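Local coordinates for protein transcriptional regulator, LYSR family (Neisseria meningitidis, PDB 4AB5) that probably controls methionine-biosynthesis genes as a DNA-binding LysR-type transcription factor similar to MetR, this chain being its regulatory domain, at residues B[84-89]-B[96-101]; B[88-93]-B[104-109]; B[28-33]-B[195-200]; B[23-28]-B[206-211]. All coordinates share one frame; numbering follows the deposited sequence.

How the interactions relate
Interactions 1 and 2 lie in one lobe of the regulatory domain and interactions 3 and 4 in the other, as in the two-lobed type II periplasmic-binding-protein fold. Interactions 1 and 2 have centres about 6 Å apart and share Pro-88 and Asp-89. Trp-98 NE1 of interaction 1 lies 2.9 Å from Leu-92 O of interaction 2, a probable hydrogen bond. Interactions 3 and 4 have centres about 11 Å apart on the same two helices. The salt bridge from Arg-208 NE to Glu-29 OE1, 3.0 Å, joins them. The two pairs are well separated: between interactions 2 and 3 the centres are about 42 Å apart.

Interaction 1: B[84-89]-B[96-101]; sequences GICAPD and NVWTAE
Gly-84 and Trp-98 are the closest backbone positions of segments 84-89 and 96-101, 7.7 Å from Gly-84 CA to Trp-98 CA. No hydrogen bond joins the two segments directly. Each pairs instead with strand 171-189, which runs antiparallel to strand 72-86 and parallel to strand 97-98. The indole of Trp-98 makes all the contacts from its segment.

That indole reaches across with the rim of its six-membered ring. CZ3 of Trp-98 sits 3.6 Å from Gly-84 CA, approaching obliquely. CH2 of Trp-98 meets the backbone at Ile-85 C, 3.7 Å away, and Ile-85 O lies near the ring plane. CZ2 faces the thiol of Cys-86, with Cys-86 SG 3.6 Å from Trp-98 CZ2. The sulfur is 4.9 Å from the centroid of the six-membered ring and 83° off the ring normal. This is a sulfur-aromatic contact made at the ring edge, not over a face. With chi1 at 71°, Cys-86 SG is held between its own backbone N and carbonyl carbon, and from there it meets the ring edge. Ile-85 turns its side chain the other way.

The indole NE1 is satisfied by Leu-92 O, which would limit the rotation of the ring. Trp-98 also packs on Arg-173, and Cys-86 packs on Val-171 and Ile-153. Ile-85 meets Ala-154 and Leu-156 of strand 154-157, and Ile-144 and Val-147 of helix 140-148. The contact therefore joins strand 97-98 to strand 72-86 past the intervening strand 171-189.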
loop_
_atom_site.group_PDB
_atom_site.type_symbol
_atom_site.label_atom_id
_atom_site.label_comp_id
_atom_site.label_asym_id
_atom_site.label_seq_id
_atom_site.Cartn_x
_atom_site.Cartn_y
_atom_site.Cartn_z
ATOM N N GLY B 84 -4.157 18.015 -8.058
ATOM C CA GLY B 84 -3.007 18.421 -7.271
ATOM C C GLY B 84 -3.445 18.553 -5.827
ATOM O O GLY B 84 -4.530 19.073 -5.557
ATOM N N ILE B 85 -2.644 18.026 -4.892
ATOM C CA ILE B 85 -2.940 18.121 -3.464
ATOM C C ILE B 85 -1.851 18.841 -2.709
ATOM O O ILE B 85 -0.665 18.619 -2.963
ATOM C CB ILE B 85 -3.352 16.778 -2.789
ATOM C CG1 ILE B 85 -2.252 15.683 -2.900
ATOM C CG2 ILE B 85 -4.701 16.295 -3.323
ATOM C CD1 ILE B 85 -2.286 14.587 -1.811
ATOM N N CYS B 86 -2.262 19.726 -1.802
ATOM C CA CYS B 86 -1.385 20.481 -0.903
ATOM C C CYS B 86 -2.079 20.605 0.460
ATOM O O CYS B 86 -3.267 20.309 0.567
ATOM C CB CYS B 86 -1.006 21.843 -1.486
ATOM S SG CYS B 86 -2.356 23.050 -1.519
ATOM N N ALA B 87 -1.349 21.010 1.501
ATOM C CA ALA B 87 -1.923 21.199 2.834
ATOM C C ALA B 87 -2.827 22.443 2.788
ATOM O O ALA B 87 -2.554 23.335 1.978
ATOM C CB ALA B 87 -0.818 21.392 3.860
ATOM N N PRO B 88 -3.904 22.540 3.610
ATOM C CA PRO B 88 -4.771 23.736 3.550
ATOM C C PRO B 88 -4.058 25.086 3.743
ATOM O O PRO B 88 -4.508 26.086 3.197
ATOM C CB PRO B 88 -5.802 23.473 4.650
ATOM C CG PRO B 88 -5.824 21.991 4.796
ATOM C CD PRO B 88 -4.401 21.579 4.616
ATOM N N ASP B 89 -2.923 25.083 4.489
ATOM C CA ASP B 89 -2.048 26.218 4.829
ATOM C C ASP B 89 -1.171 26.658 3.663
ATOM O O ASP B 89 -0.983 27.860 3.471
ATOM C CB ASP B 89 -1.115 25.844 6.008
ATOM C CG ASP B 89 -1.696 25.973 7.399
ATOM O OD1 ASP B 89 -2.742 26.654 7.554
ATOM O OD2 ASP B 89 -1.079 25.440 8.348
ATOM N N ASN B 96 -6.403 28.532 -7.748
ATOM C CA ASN B 96 -7.443 27.566 -8.133
ATOM C C ASN B 96 -6.886 26.557 -9.133
ATOM O O ASN B 96 -7.231 25.380 -9.077
ATOM C CB ASN B 96 -8.664 28.273 -8.734
ATOM C CG ASN B 96 -9.706 28.760 -7.740
ATOM O OD1 ASN B 96 -10.595 29.542 -8.089
ATOM N ND2 ASN B 96 -9.659 28.294 -6.497
ATOM N N VAL B 97 -6.020 27.026 -10.040
ATOM C CA VAL B 97 -5.384 26.216 -11.077
ATOM C C VAL B 97 -3.853 26.298 -10.921
ATOM O O VAL B 97 -3.311 27.398 -10.799
ATOM C CB VAL B 97 -5.852 26.658 -12.497
ATOM C CG1 VAL B 97 -5.151 25.863 -13.589
ATOM C CG2 VAL B 97 -7.366 26.546 -12.646
ATOM N N TRP B 98 -3.162 25.143 -10.945
ATOM C CA TRP B 98 -1.703 25.092 -10.865
ATOM C C TRP B 98 -1.107 24.928 -12.257
ATOM O O TRP B 98 -1.410 23.949 -12.948
ATOM C CB TRP B 98 -1.225 23.947 -9.956
ATOM C CG TRP B 98 -1.662 24.031 -8.521
ATOM C CD1 TRP B 98 -2.300 25.071 -7.910
ATOM C CD2 TRP B 98 -1.456 23.037 -7.507
ATOM N NE1 TRP B 98 -2.514 24.784 -6.583
ATOM C CE2 TRP B 98 -1.993 23.547 -6.305
ATOM C CE3 TRP B 98 -0.853 21.767 -7.495
ATOM C CZ2 TRP B 98 -1.986 22.814 -5.111
ATOM C CZ3 TRP B 98 -0.814 21.058 -6.301
ATOM C CH2 TRP B 98 -1.380 21.578 -5.130
ATOM N N THR B 99 -0.273 25.893 -12.681
ATOM C CA THR B 99 0.420 25.832 -13.975
ATOM C C THR B 99 1.652 24.942 -13.768
ATOM O O THR B 99 2.050 24.727 -12.620
ATOM C CB THR B 99 0.838 27.254 -14.447
ATOM O OG1 THR B 99 1.795 27.806 -13.543
ATOM C CG2 THR B 99 -0.341 28.209 -14.601
ATOM N N ALA B 100 2.275 24.454 -14.850
ATOM C CA ALA B 100 3.493 23.635 -14.784
ATOM C C ALA B 100 4.599 24.340 -13.961
ATOM O O ALA B 100 5.264 23.698 -13.141
ATOM C CB ALA B 100 3.993 23.337 -16.190
ATOM N N GLU B 101 4.724 25.675 -14.133
ATOM C CA GLU B 101 5.676 26.558 -13.446
ATOM C C GLU B 101 5.476 26.635 -11.918
ATOM O O GLU B 101 6.427 26.954 -11.205
ATOM C CB GLU B 101 5.634 27.971 -14.058
ATOM C CG GLU B 101 6.263 28.087 -15.446
ATOM C CD GLU B 101 5.489 27.558 -16.643
ATOM O OE1 GLU B 101 4.285 27.237 -16.498
ATOM O OE2 GLU B 101 6.096 27.464 -17.736
#

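Interaction 2: B[88-93]-B[104-109]; sequences PDHPLA and IGETLI
Glu-106 meets His-90 and Leu-92, and these three side chains make up the whole contact between 88-93 and 104-109. The backbones stay well apart.

The polar part is the approach of the Glu-106 carboxylate to the imidazole of His-90. Glu-106 OE2 lies 3.6 Å from His-90 NE2, at the edge of the ring and near its plane. No hydrogen bond forms across the segments. Ring and carboxylate planes stand 82° apart, so the two flat groups are almost perpendicular. His-90 has CG opposite its backbone N (chi1 -163°), and this carries the ring out toward the glutamate.

The remaining contacts are van der Waals. Glu-106 CG packs 3.7 Å from His-90 NE2 and 3.8 Å from Leu-92 CD1. Leu-92 CD1 also lies 3.3 Å from Glu-106 OE1. Leu-92 and Glu-106 point at each other from the two segments. The glutamate chain bends at chi2 (66°); the turn of the carboxylate about chi3 then puts OE2 by the histidine and OE1 by the leucine.

His-90 also packs on Ile-153, and Thr-107 and Ile-109 bond to that residue through their backbones. The contact places the loop after strand 72-86 beside the residues leading into strand 108-110. The chemistry is mixed: a carboxylate rests partly on aliphatic carbon and partly beside an imidazole edge. Its negative charge would probably favour the protonated form of His-90, but without a hydrogen bond any attraction would be weak and unspecific in direction.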
loop_
_atom_site.group_PDB
_atom_site.type_symbol
_atom_site.label_atom_id
_atom_site.label_comp_id
_atom_site.label_asym_id
_atom_site.label_seq_id
_atom_site.Cartn_x
_atom_site.Cartn_y
_atom_site.Cartn_z
ATOM N N PRO B 88 -3.904 22.540 3.610
ATOM C CA PRO B 88 -4.771 23.736 3.550
ATOM C C PRO B 88 -4.058 25.086 3.743
ATOM O O PRO B 88 -4.508 26.086 3.197
ATOM C CB PRO B 88 -5.802 23.473 4.650
ATOM C CG PRO B 88 -5.824 21.991 4.796
ATOM C CD PRO B 88 -4.401 21.579 4.616
ATOM N N ASP B 89 -2.923 25.083 4.489
ATOM C CA ASP B 89 -2.048 26.218 4.829
ATOM C C ASP B 89 -1.171 26.658 3.663
ATOM O O ASP B 89 -0.983 27.860 3.471
ATOM C CB ASP B 89 -1.115 25.844 6.008
ATOM C CG ASP B 89 -1.696 25.973 7.399
ATOM O OD1 ASP B 89 -2.742 26.654 7.554
ATOM O OD2 ASP B 89 -1.079 25.440 8.348
ATOM N N HIS B 90 -0.564 25.686 2.951
ATOM C CA HIS B 90 0.335 25.851 1.799
ATOM C C HIS B 90 -0.020 27.037 0.874
ATOM O O HIS B 90 -1.190 27.191 0.529
ATOM C CB HIS B 90 0.398 24.531 0.978
ATOM C CG HIS B 90 1.567 24.441 0.038
ATOM N ND1 HIS B 90 2.658 23.631 0.316
ATOM C CD2 HIS B 90 1.788 25.072 -1.140
ATOM C CE1 HIS B 90 3.502 23.805 -0.690
ATOM N NE2 HIS B 90 3.023 24.669 -1.584
ATOM N N PRO B 91 0.988 27.843 0.432
ATOM C CA PRO B 91 0.711 28.960 -0.491
ATOM C C PRO B 91 -0.063 28.607 -1.766
ATOM O O PRO B 91 -0.855 29.425 -2.236
ATOM C CB PRO B 91 2.112 29.478 -0.829
ATOM C CG PRO B 91 2.919 29.143 0.377
ATOM C CD PRO B 91 2.422 27.801 0.787
ATOM N N LEU B 92 0.141 27.390 -2.309
ATOM C CA LEU B 92 -0.539 26.925 -3.525
ATOM C C LEU B 92 -2.051 26.754 -3.395
ATOM O O LEU B 92 -2.738 26.695 -4.418
ATOM C CB LEU B 92 0.106 25.662 -4.109
ATOM C CG LEU B 92 1.471 25.817 -4.779
ATOM C CD1 LEU B 92 2.085 24.461 -5.032
ATOM C CD2 LEU B 92 1.373 26.610 -6.086
ATOM N N ALA B 93 -2.580 26.727 -2.157
ATOM C CA ALA B 93 -4.020 26.632 -1.912
ATOM C C ALA B 93 -4.713 27.927 -2.366
ATOM O O ALA B 93 -5.911 27.913 -2.644
ATOM C CB ALA B 93 -4.296 26.364 -0.439
ATOM N N ILE B 104 7.834 24.226 -9.931
ATOM C CA ILE B 104 9.271 24.549 -9.925
ATOM C C ILE B 104 9.992 24.480 -8.557
ATOM O O ILE B 104 10.958 23.731 -8.415
ATOM C CB ILE B 104 9.636 25.802 -10.787
ATOM C CG1 ILE B 104 9.464 25.501 -12.289
ATOM C CG2 ILE B 104 11.073 26.312 -10.498
ATOM C CD1 ILE B 104 9.456 26.699 -13.217
ATOM N N GLY B 105 9.523 25.233 -7.581
ATOM C CA GLY B 105 10.155 25.247 -6.264
ATOM C C GLY B 105 9.850 24.082 -5.338
ATOM O O GLY B 105 10.728 23.623 -4.605
ATOM N N GLU B 106 8.591 23.614 -5.374
ATOM C CA GLU B 106 7.972 22.591 -4.540
ATOM C C GLU B 106 8.564 21.189 -4.653
ATOM O O GLU B 106 8.963 20.777 -5.739
ATOM C CB GLU B 106 6.462 22.539 -4.847
ATOM C CG GLU B 106 5.572 23.467 -4.020
ATOM C CD GLU B 106 5.701 24.965 -4.178
ATOM O OE1 GLU B 106 5.259 25.488 -5.226
ATOM O OE2 GLU B 106 6.111 25.630 -3.198
ATOM N N THR B 107 8.542 20.432 -3.528
ATOM C CA THR B 107 8.950 19.025 -3.442
ATOM C C THR B 107 7.743 18.216 -3.935
ATOM O O THR B 107 6.628 18.441 -3.467
ATOM C CB THR B 107 9.362 18.666 -1.978
ATOM O OG1 THR B 107 10.612 19.284 -1.673
ATOM C CG2 THR B 107 9.487 17.160 -1.734
ATOM N N LEU B 108 7.954 17.299 -4.885
ATOM C CA LEU B 108 6.888 16.469 -5.430
ATOM C C LEU B 108 6.911 15.070 -4.799
ATOM O O LEU B 108 7.936 14.388 -4.839
ATOM C CB LEU B 108 6.977 16.405 -6.978
ATOM C CG LEU B 108 5.795 15.742 -7.741
ATOM C CD1 LEU B 108 4.486 16.517 -7.561
ATOM C CD2 LEU B 108 6.112 15.602 -9.208
ATOM N N ILE B 109 5.789 14.665 -4.189
ATOM C CA ILE B 109 5.646 13.341 -3.573
ATOM C C ILE B 109 4.944 12.406 -4.554
ATOM O O ILE B 109 3.852 12.713 -5.027
ATOM C CB ILE B 109 5.026 13.373 -2.148
ATOM C CG1 ILE B 109 5.691 14.479 -1.294
ATOM C CG2 ILE B 109 5.155 11.993 -1.465
ATOM C CD1 ILE B 109 4.874 14.991 -0.204
#

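Interaction 3: B[28-33]-B[195-200]; sequences GEFRPM and KSYLNN
Phe-30, Asn-200 and Tyr-197 carry the contact between segments 28-33 and 195-200. Phe-30 has the largest share. Its ring leads with the CE2-CZ side and meets Tyr-197 where side chain and backbone join. Phe-30 CZ is 3.7 Å from Tyr-197 CB, an apolar contact. Phe-30 CE2 is 3.3 Å from Tyr-197 O, and this oxygen lies at the ring edge, near its plane. CG of Phe-30 is opposite the backbone N (chi1 175°), and that carries the ring toward the second helix.

Tyr-197 offers its CB and carbonyl rather than its ring. Its chi1 of 57° places CG between the backbone N and the carbonyl carbon, and the phenol then leads away from Phe-30. The two side chains therefore do not stack. Asn-200, one turn further on, starts toward the first helix and borders the same ring. Phe-30 CA and Asn-200 CA are the nearest across the segments, 8.1 Å apart. No hydrogen bond links the two segments.

Phe-30 belongs to a larger aromatic cluster. It stacks with Trp-34 and meets Phe-201 edge-to-face. Its ring also packs on Val-37 and Leu-39 of strand 37-42 and Leu-10 of strand 8-13. Two helices thus close on one sheet. From the same turn of helix 20-33, Arg-31 hydrogen-bonds to Gln-145 of the second subunit.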
loop_
_atom_site.group_PDB
_atom_site.type_symbol
_atom_site.label_atom_id
_atom_site.label_comp_id
_atom_site.label_asym_id
_atom_site.label_seq_id
_atom_site.Cartn_x
_atom_site.Cartn_y
_atom_site.Cartn_z
ATOM N N GLY B 28 -11.724 -10.146 -6.347
ATOM C CA GLY B 28 -12.543 -10.744 -5.296
ATOM C C GLY B 28 -13.961 -11.079 -5.714
ATOM O O GLY B 28 -14.586 -11.957 -5.113
ATOM N N GLU B 29 -14.484 -10.360 -6.732
ATOM C CA GLU B 29 -15.824 -10.547 -7.311
ATOM C C GLU B 29 -15.754 -11.593 -8.429
ATOM O O GLU B 29 -16.621 -12.460 -8.517
ATOM C CB GLU B 29 -16.382 -9.199 -7.825
ATOM C CG GLU B 29 -17.851 -9.229 -8.218
ATOM C CD GLU B 29 -18.442 -7.879 -8.580
ATOM O OE1 GLU B 29 -18.909 -7.167 -7.662
ATOM O OE2 GLU B 29 -18.431 -7.523 -9.779
ATOM N N PHE B 30 -14.712 -11.509 -9.268
ATOM C CA PHE B 30 -14.441 -12.428 -10.378
ATOM C C PHE B 30 -14.225 -13.878 -9.884
ATOM O O PHE B 30 -14.780 -14.805 -10.468
ATOM C CB PHE B 30 -13.211 -11.937 -11.170
ATOM C CG PHE B 30 -12.735 -12.841 -12.285
ATOM C CD1 PHE B 30 -11.794 -13.839 -12.042
ATOM C CD2 PHE B 30 -13.188 -12.663 -13.584
ATOM C CE1 PHE B 30 -11.361 -14.682 -13.066
ATOM C CE2 PHE B 30 -12.734 -13.487 -14.614
ATOM C CZ PHE B 30 -11.839 -14.504 -14.345
ATOM N N ARG B 31 -13.383 -14.063 -8.844
ATOM C CA ARG B 31 -13.024 -15.373 -8.299
ATOM C C ARG B 31 -14.183 -16.357 -8.094
ATOM O O ARG B 31 -14.139 -17.390 -8.758
ATOM C CB ARG B 31 -12.122 -15.241 -7.076
ATOM C CG ARG B 31 -11.517 -16.548 -6.557
ATOM C CD ARG B 31 -10.302 -16.272 -5.681
ATOM N NE ARG B 31 -10.566 -15.162 -4.767
ATOM C CZ ARG B 31 -9.876 -14.031 -4.718
ATOM N NH1 ARG B 31 -8.796 -13.870 -5.473
ATOM N NH2 ARG B 31 -10.225 -13.074 -3.875
ATOM N N PRO B 32 -15.246 -16.077 -7.274
ATOM C CA PRO B 32 -16.342 -17.056 -7.152
ATOM C C PRO B 32 -17.112 -17.320 -8.450
ATOM O O PRO B 32 -17.697 -18.401 -8.594
ATOM C CB PRO B 32 -17.249 -16.437 -6.087
ATOM C CG PRO B 32 -16.931 -14.983 -6.106
ATOM C CD PRO B 32 -15.484 -14.909 -6.393
HETATM N N MSE B 33 -17.138 -16.330 -9.370
HETATM C CA MSE B 33 -17.816 -16.385 -10.668
HETATM C C MSE B 33 -17.100 -17.323 -11.658
HETATM O O MSE B 33 -17.744 -17.949 -12.510
HETATM C CB MSE B 33 -17.873 -14.976 -11.259
HETATM C CG MSE B 33 -19.250 -14.436 -11.408
HETATM SE SE MSE B 33 -19.205 -12.548 -11.182
HETATM C CE MSE B 33 -20.978 -12.374 -10.369
ATOM N N LYS B 195 -11.896 -15.232 -25.380
ATOM C CA LYS B 195 -11.994 -15.715 -24.000
ATOM C C LYS B 195 -12.962 -14.864 -23.174
ATOM O O LYS B 195 -12.682 -13.695 -22.896
ATOM C CB LYS B 195 -10.606 -15.788 -23.326
ATOM C CG LYS B 195 -9.507 -16.422 -24.183
ATOM C CD LYS B 195 -8.884 -17.648 -23.543
ATOM C CE LYS B 195 -7.720 -18.148 -24.361
ATOM N NZ LYS B 195 -7.179 -19.426 -23.834
ATOM N N SER B 196 -14.102 -15.464 -22.792
ATOM C CA SER B 196 -15.200 -14.852 -22.041
ATOM C C SER B 196 -14.805 -14.225 -20.718
ATOM O O SER B 196 -15.213 -13.091 -20.457
ATOM C CB SER B 196 -16.327 -15.861 -21.831
ATOM O OG SER B 196 -15.869 -17.073 -21.249
ATOM N N TYR B 197 -14.004 -14.943 -19.899
ATOM C CA TYR B 197 -13.574 -14.483 -18.581
ATOM C C TYR B 197 -12.735 -13.227 -18.616
ATOM O O TYR B 197 -12.880 -12.390 -17.722
ATOM C CB TYR B 197 -12.913 -15.590 -17.754
ATOM C CG TYR B 197 -11.716 -16.260 -18.390
ATOM C CD1 TYR B 197 -10.435 -15.726 -18.248
ATOM C CD2 TYR B 197 -11.842 -17.486 -19.035
ATOM C CE1 TYR B 197 -9.321 -16.353 -18.806
ATOM C CE2 TYR B 197 -10.734 -18.136 -19.574
ATOM C CZ TYR B 197 -9.475 -17.560 -19.470
ATOM O OH TYR B 197 -8.376 -18.184 -20.011
ATOM N N LEU B 198 -11.873 -13.086 -19.653
ATOM C CA LEU B 198 -11.027 -11.908 -19.850
ATOM C C LEU B 198 -11.918 -10.704 -20.077
ATOM O O LEU B 198 -11.752 -9.690 -19.408
ATOM C CB LEU B 198 -10.067 -12.088 -21.044
ATOM C CG LEU B 198 -8.938 -13.108 -20.889
ATOM C CD1 LEU B 198 -8.100 -13.153 -22.135
ATOM C CD2 LEU B 198 -8.041 -12.779 -19.695
ATOM N N ASN B 199 -12.910 -10.852 -20.963
ATOM C CA ASN B 199 -13.899 -9.836 -21.278
ATOM C C ASN B 199 -14.769 -9.532 -20.068
ATOM O O ASN B 199 -15.047 -8.362 -19.808
ATOM C CB ASN B 199 -14.744 -10.267 -22.477
ATOM C CG ASN B 199 -14.806 -9.246 -23.565
ATOM O OD1 ASN B 199 -15.861 -8.674 -23.840
ATOM N ND2 ASN B 199 -13.662 -8.865 -24.112
ATOM N N ASN B 200 -15.161 -10.585 -19.307
ATOM C CA ASN B 200 -15.981 -10.430 -18.117
ATOM C C ASN B 200 -15.211 -9.757 -16.973
ATOM O O ASN B 200 -15.819 -9.026 -16.190
ATOM C CB ASN B 200 -16.644 -11.744 -17.720
ATOM C CG ASN B 200 -17.593 -11.618 -16.570
ATOM O OD1 ASN B 200 -18.604 -10.904 -16.603
ATOM N ND2 ASN B 200 -17.227 -12.257 -15.495
#

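Interaction 4: B[23-28]-B[206-211]; sequences LMPAMG and RERGFA
Arg-208 reaches from helix 196-212 to the backbone of Pro-25 and Ala-26 on helix 20-33. Its guanidinium presents a face to the carbonyl of Pro-25. Pro-25 O lies 3.5 Å above the Arg-208 guanidinium plane, displaced toward the rim. Pro-25 O is 3.6 Å from Arg-208 NE, but it is above the plane, and no hydrogen bond is formed across the segments.

The outer part of the arginine runs on to the proline ring. Arg-208 NH1 packs against Pro-25 CB at 3.8 Å. Closer to its own helix, the aliphatic chain of Arg-208 meets Ala-26: Arg-208 CD comes within 3.9 Å of Ala-26 CA. Ala-26 CB is a little farther off, since it neither faces helix 196-212 nor turns its back on it. Chi3 of Arg-208 departs from extended (148°), and chi4 near -93° turns the guanidinium face toward the Pro-25 carbonyl. Ala-26 CA and Arg-208 CA are also the nearest backbone positions, 7.1 Å apart.

The charged end is held by Glu-29, one turn past Pro-25, through a salt bridge to NE. A second, long and weak ion pair runs from NH1 to Asp-212. Beside the arginine, Ala-26 and Leu-23 pack on Ile-205. Met-27, a selenomethionine, lies against Leu-39 and Ile-41 of strand 37-42 and Ile-12 of strand 8-13. It also packs on Gln-145 of the second subunit, so this part of the helix borders the dimer interface.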
loop_
_atom_site.group_PDB
_atom_site.type_symbol
_atom_site.label_atom_id
_atom_site.label_comp_id
_atom_site.label_asym_id
_atom_site.label_seq_id
_atom_site.Cartn_x
_atom_site.Cartn_y
_atom_site.Cartn_z
ATOM N N LEU B 23 -8.773 -2.760 -8.444
ATOM C CA LEU B 23 -8.384 -4.028 -9.049
ATOM C C LEU B 23 -8.454 -5.211 -8.097
ATOM O O LEU B 23 -8.860 -6.293 -8.521
ATOM C CB LEU B 23 -7.000 -3.933 -9.721
ATOM C CG LEU B 23 -6.645 -5.046 -10.714
ATOM C CD1 LEU B 23 -7.589 -5.056 -11.894
ATOM C CD2 LEU B 23 -5.217 -4.906 -11.191
HETATM N N MSE B 24 -8.047 -5.020 -6.826
HETATM C CA MSE B 24 -8.106 -6.080 -5.810
HETATM C C MSE B 24 -9.554 -6.523 -5.526
HETATM O O MSE B 24 -9.807 -7.713 -5.688
HETATM C CB MSE B 24 -7.312 -5.720 -4.537
HETATM C CG MSE B 24 -5.815 -5.500 -4.782
HETATM SE SE MSE B 24 -4.889 -6.940 -5.734
HETATM C CE MSE B 24 -4.847 -6.209 -7.580
ATOM N N PRO B 25 -10.546 -5.629 -5.217
ATOM C CA PRO B 25 -11.935 -6.112 -5.062
ATOM C C PRO B 25 -12.575 -6.622 -6.363
ATOM O O PRO B 25 -13.524 -7.400 -6.293
ATOM C CB PRO B 25 -12.683 -4.913 -4.470
ATOM C CG PRO B 25 -11.883 -3.743 -4.807
ATOM C CD PRO B 25 -10.459 -4.175 -4.959
ATOM N N ALA B 26 -12.046 -6.217 -7.544
ATOM C CA ALA B 26 -12.524 -6.695 -8.851
ATOM C C ALA B 26 -12.173 -8.180 -8.982
ATOM O O ALA B 26 -12.999 -8.964 -9.461
ATOM C CB ALA B 26 -11.902 -5.894 -9.987
HETATM N N MSE B 27 -10.977 -8.571 -8.481
HETATM C CA MSE B 27 -10.498 -9.958 -8.435
HETATM C C MSE B 27 -11.339 -10.775 -7.463
HETATM O O MSE B 27 -11.625 -11.938 -7.733
HETATM C CB MSE B 27 -9.024 -10.021 -8.001
HETATM C CG MSE B 27 -8.043 -9.671 -9.102
HETATM SE SE MSE B 27 -6.199 -9.714 -8.449
HETATM C CE MSE B 27 -5.899 -11.667 -8.386
ATOM N N GLY B 28 -11.724 -10.146 -6.347
ATOM C CA GLY B 28 -12.543 -10.744 -5.296
ATOM C C GLY B 28 -13.961 -11.079 -5.714
ATOM O O GLY B 28 -14.586 -11.957 -5.113
ATOM N N ARG B 206 -15.224 -2.171 -14.816
ATOM C CA ARG B 206 -16.048 -1.032 -15.230
ATOM C C ARG B 206 -17.285 -0.825 -14.359
ATOM O O ARG B 206 -17.496 0.291 -13.884
ATOM C CB ARG B 206 -16.417 -1.103 -16.719
ATOM C CG ARG B 206 -15.266 -0.765 -17.656
ATOM C CD ARG B 206 -15.727 -0.611 -19.104
ATOM N NE ARG B 206 -16.272 -1.853 -19.651
ATOM C CZ ARG B 206 -15.567 -2.768 -20.308
ATOM N NH1 ARG B 206 -14.274 -2.574 -20.553
ATOM N NH2 ARG B 206 -16.152 -3.882 -20.738
ATOM N N GLU B 207 -18.084 -1.886 -14.120
ATOM C CA GLU B 207 -19.287 -1.808 -13.274
ATOM C C GLU B 207 -18.931 -1.378 -11.869
ATOM O O GLU B 207 -19.636 -0.550 -11.301
ATOM C CB GLU B 207 -20.051 -3.144 -13.222
ATOM C CG GLU B 207 -20.795 -3.493 -14.502
ATOM C CD GLU B 207 -21.413 -4.882 -14.568
ATOM O OE1 GLU B 207 -20.913 -5.812 -13.889
ATOM O OE2 GLU B 207 -22.381 -5.045 -15.346
ATOM N N ARG B 208 -17.830 -1.934 -11.320
ATOM C CA ARG B 208 -17.349 -1.635 -9.971
ATOM C C ARG B 208 -16.833 -0.218 -9.847
ATOM O O ARG B 208 -17.171 0.462 -8.882
ATOM C CB ARG B 208 -16.281 -2.639 -9.506
ATOM C CG ARG B 208 -16.838 -3.961 -9.028
ATOM C CD ARG B 208 -15.801 -4.737 -8.232
ATOM N NE ARG B 208 -16.437 -5.540 -7.187
ATOM C CZ ARG B 208 -16.619 -5.139 -5.932
ATOM N NH1 ARG B 208 -16.199 -3.944 -5.543
ATOM N NH2 ARG B 208 -17.218 -5.935 -5.056
ATOM N N GLY B 209 -16.019 0.204 -10.811
ATOM C CA GLY B 209 -15.432 1.537 -10.830
ATOM C C GLY B 209 -16.483 2.621 -10.928
ATOM O O GLY B 209 -16.517 3.529 -10.093
ATOM N N PHE B 210 -17.378 2.507 -11.921
ATOM C CA PHE B 210 -18.438 3.489 -12.146
ATOM C C PHE B 210 -19.444 3.639 -11.013
ATOM O O PHE B 210 -20.107 4.677 -10.912
ATOM C CB PHE B 210 -19.112 3.264 -13.506
ATOM C CG PHE B 210 -18.277 3.765 -14.663
ATOM C CD1 PHE B 210 -18.078 5.132 -14.862
ATOM C CD2 PHE B 210 -17.699 2.877 -15.560
ATOM C CE1 PHE B 210 -17.314 5.596 -15.932
ATOM C CE2 PHE B 210 -16.930 3.342 -16.628
ATOM C CZ PHE B 210 -16.741 4.700 -16.805
ATOM N N ALA B 211 -19.536 2.615 -10.147
ATOM C CA ALA B 211 -20.444 2.591 -9.008
ATOM C C ALA B 211 -19.759 2.998 -7.703
ATOM O O ALA B 211 -20.442 3.435 -6.775
ATOM C CB ALA B 211 -21.052 1.207 -8.867
#